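Local coordinates for Lmo0181 protein (Listeria monocytogenes serovar 1/2a, PDB 5F7V) that binds the cyclic glucan cycloalternan and, as a likely membrane-linked lipoprotein, probably delivers it to an ABC transporter for uptake, at residues A[106-109]-A[110-114]. Sequence-based numbering, arbitrary orientation.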
ATOM      1  N   LEU A 106      14.298  11.727  -7.575  1.00 10.89           N
ATOM      2  CA  LEU A 106      13.333  10.853  -6.920  1.00 10.27           C
ATOM      3  C   LEU A 106      12.171  10.520  -7.828  1.00  9.97           C
ATOM      4  O   LEU A 106      11.866  11.242  -8.766  1.00 10.72           O
ATOM      5  CB  LEU A 106      12.796  11.545  -5.672  1.00 10.02           C
ATOM      6  CG  LEU A 106      13.882  12.031  -4.712  1.00 10.58           C
ATOM      7  CD1 LEU A 106      13.168  12.499  -3.451  1.00 10.44           C
ATOM      8  CD2 LEU A 106      14.831  10.919  -4.341  1.00 10.81           C
ATOM      9  N   ASN A 107      11.502   9.406  -7.551  1.00  9.37           N
ATOM     10  CA  ASN A 107      10.243   9.126  -8.242  1.00  9.13           C
ATOM     11  C   ASN A 107       9.263  10.272  -8.033  1.00  9.01           C
ATOM     12  O   ASN A 107       8.939  10.657  -6.912  1.00  8.27           O
ATOM     13  CB  ASN A 107       9.654   7.825  -7.716  1.00  8.64           C
ATOM     14  CG  ASN A 107       8.342   7.476  -8.374  1.00  8.78           C
ATOM     15  OD1 ASN A 107       7.324   8.126  -8.138  1.00  8.45           O
ATOM     16  ND2 ASN A 107       8.341   6.420  -9.197  1.00  9.20           N
ATOM     17  N   LYS A 108       8.814  10.834  -9.144  1.00  9.72           N
ATOM     18  CA  LYS A 108       8.021  12.045  -9.048  1.00 10.09           C
ATOM     19  C   LYS A 108       6.631  11.882  -8.448  1.00  9.23           C
ATOM     20  O   LYS A 108       6.186  12.745  -7.691  1.00  8.90           O
ATOM     21  CB  LYS A 108       7.862  12.646 -10.421  1.00 11.43           C
ATOM     22  CG  LYS A 108       7.380  14.085 -10.324  1.00 12.47           C
ATOM     23  CD  LYS A 108       7.522  14.827 -11.623  1.00 14.20           C
ATOM     24  CE  LYS A 108       6.674  16.089 -11.611  1.00 14.83           C
ATOM     25  NZ  LYS A 108       6.470  16.577 -13.006  1.00 16.23           N
ATOM     26  N   GLN A 109       5.990  10.772  -8.783  1.00  8.85           N
ATOM     27  CA  GLN A 109       4.683  10.487  -8.209  1.00  8.67           C
ATOM     28  C   GLN A 109       4.789  10.304  -6.698  1.00  7.63           C
ATOM     29  O   GLN A 109       3.939  10.766  -5.954  1.00  7.49           O
ATOM     30  CB  GLN A 109       4.068   9.239  -8.853  1.00  9.25           C
ATOM     31  CG  GLN A 109       3.638   9.463 -10.289  1.00 10.59           C
ATOM     32  CD  GLN A 109       4.826   9.588 -11.212  1.00 11.74           C
ATOM     33  OE1 GLN A 109       5.770   8.797 -11.170  1.00 13.06           O
ATOM     34  NE2 GLN A 109       4.809  10.618 -12.018  1.00 12.95           N
ATOM     35  N   ALA A 110       5.847   9.670  -6.239  1.00  7.04           N
ATOM     36  CA  ALA A 110       6.026   9.428  -4.820  1.00  6.61           C
ATOM     37  C   ALA A 110       6.346  10.723  -4.097  1.00  6.71           C
ATOM     38  O   ALA A 110       5.814  10.970  -3.034  1.00  6.26           O
ATOM     39  CB  ALA A 110       7.111   8.388  -4.606  1.00  6.55           C
ATOM     40  N   TYR A 111       7.178  11.564  -4.710  1.00  7.00           N
ATOM     41  CA  TYR A 111       7.507  12.867  -4.095  1.00  7.53           C
ATOM     42  C   TYR A 111       6.275  13.752  -4.030  1.00  7.89           C
ATOM     43  O   TYR A 111       5.996  14.407  -2.994  1.00  7.77           O
ATOM     44  CB  TYR A 111       8.639  13.537  -4.888  1.00  8.12           C
ATOM     45  CG  TYR A 111       9.163  14.810  -4.281  1.00  8.47           C
ATOM     46  CD1 TYR A 111       9.845  14.817  -3.066  1.00  8.53           C
ATOM     47  CD2 TYR A 111       8.958  16.030  -4.889  1.00  8.99           C
ATOM     48  CE1 TYR A 111      10.336  15.980  -2.493  1.00  8.99           C
ATOM     49  CE2 TYR A 111       9.443  17.204  -4.326  1.00  9.42           C
ATOM     50  CZ  TYR A 111      10.133  17.165  -3.133  1.00  9.37           C
ATOM     51  OH  TYR A 111      10.638  18.289  -2.506  1.00 10.20           O
ATOM     52  N   ASP A 112       5.531  13.797  -5.130  1.00  8.37           N
ATOM     53  CA  ASP A 112       4.347  14.656  -5.231  1.00  9.33           C
ATOM     54  C   ASP A 112       3.207  14.259  -4.289  1.00  8.81           C
ATOM     55  O   ASP A 112       2.312  15.072  -4.015  1.00  9.39           O
ATOM     56  CB  ASP A 112       3.818  14.689  -6.662  1.00 10.54           C
ATOM     57  CG  ASP A 112       4.724  15.418  -7.650  1.00 11.95           C
ATOM     58  OD1 ASP A 112       5.665  16.131  -7.221  1.00 13.06           O
ATOM     59  OD2 ASP A 112       4.457  15.226  -8.864  1.00 13.98           O
ATOM     60  N   ALA A 113       3.221  13.025  -3.808  1.00  8.14           N
ATOM     61  CA  ALA A 113       2.171  12.527  -2.923  1.00  8.05           C
ATOM     62  C   ALA A 113       2.069  13.312  -1.634  1.00  8.23           C
ATOM     63  O   ALA A 113       1.006  13.289  -0.986  1.00  9.02           O
ATOM     64  CB  ALA A 113       2.423  11.058  -2.604  1.00  7.65           C
ATOM     65  N   PHE A 114       3.143  14.022  -1.276  1.00  7.88           N
ATOM     66  CA  PHE A 114       3.247  14.700   0.005  1.00  8.00           C
ATOM     67  C   PHE A 114       3.259  16.202  -0.147  1.00  8.78           C
ATOM     68  O   PHE A 114       3.764  16.902   0.708  1.00  8.73           O
ATOM     69  CB  PHE A 114       4.418  14.153   0.832  1.00  7.58           C
ATOM     70  CG  PHE A 114       4.284  12.667   1.013  1.00  6.99           C
ATOM     71  CD1 PHE A 114       3.382  12.165   1.922  1.00  7.13           C
ATOM     72  CD2 PHE A 114       4.986  11.778   0.215  1.00  6.69           C
ATOM     73  CE1 PHE A 114       3.156  10.817   2.039  1.00  6.83           C
ATOM     74  CE2 PHE A 114       4.775  10.444   0.327  1.00  6.28           C
ATOM     75  CZ  PHE A 114       3.844   9.963   1.222  1.00  6.33           C
TER
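A110 meets N107 at the first turn of the short helix 108-112. N107 is the N-cap residue. Its OD1 accepts a hydrogen bond from A110 N at 2.9 Å, and the donor sits 16° off the plane of the side-chain carbonyl. CG of N107 stands anti to its own backbone N (chi1 179°), which turns the amide back over the start of the helix. The same oxygen lies 3.5 Å from A110 CB, so the methyl packs beside the cap. An N-H of the first turn, which has no earlier helical carbonyl to pair with, is satisfied in this way.

The backbone carries the rest. Y111 N bonds to N107 O at 3.0 Å. D112 N bonds to K108 O at 2.8 Å. The next bond of the series, from A113 N to Q109 O, is weak, with an N-H...O angle of only 125°. That carbonyl oxygen of Q109 also lies 3.7 Å from A113 CB. The side chain of Q109 heads away from 110-114 and bends at chi2, so its contact with them is made mainly by its backbone.

On the outer side, the extended chain of K108 runs past the D112 carboxylate. Its CG comes within 3.5 Å of D112 OD2, while NZ stays 4.8 Å from that oxygen. The opposite charges may attract weakly, but they form no salt bridge. D112 OD1 instead pairs with K115. Further round, L106 CD1 touches Y111 CD1 at 4.1 Å, an apolar contact beside the cap.

The helix belongs to a periplasmic-binding-protein-like fold. A110 packs on V124 of strand 119-135 and on F280 and A282 of strand 278-287. N107 and Q109 also rest on F280. Y111 lies against F101 and P103 in loops.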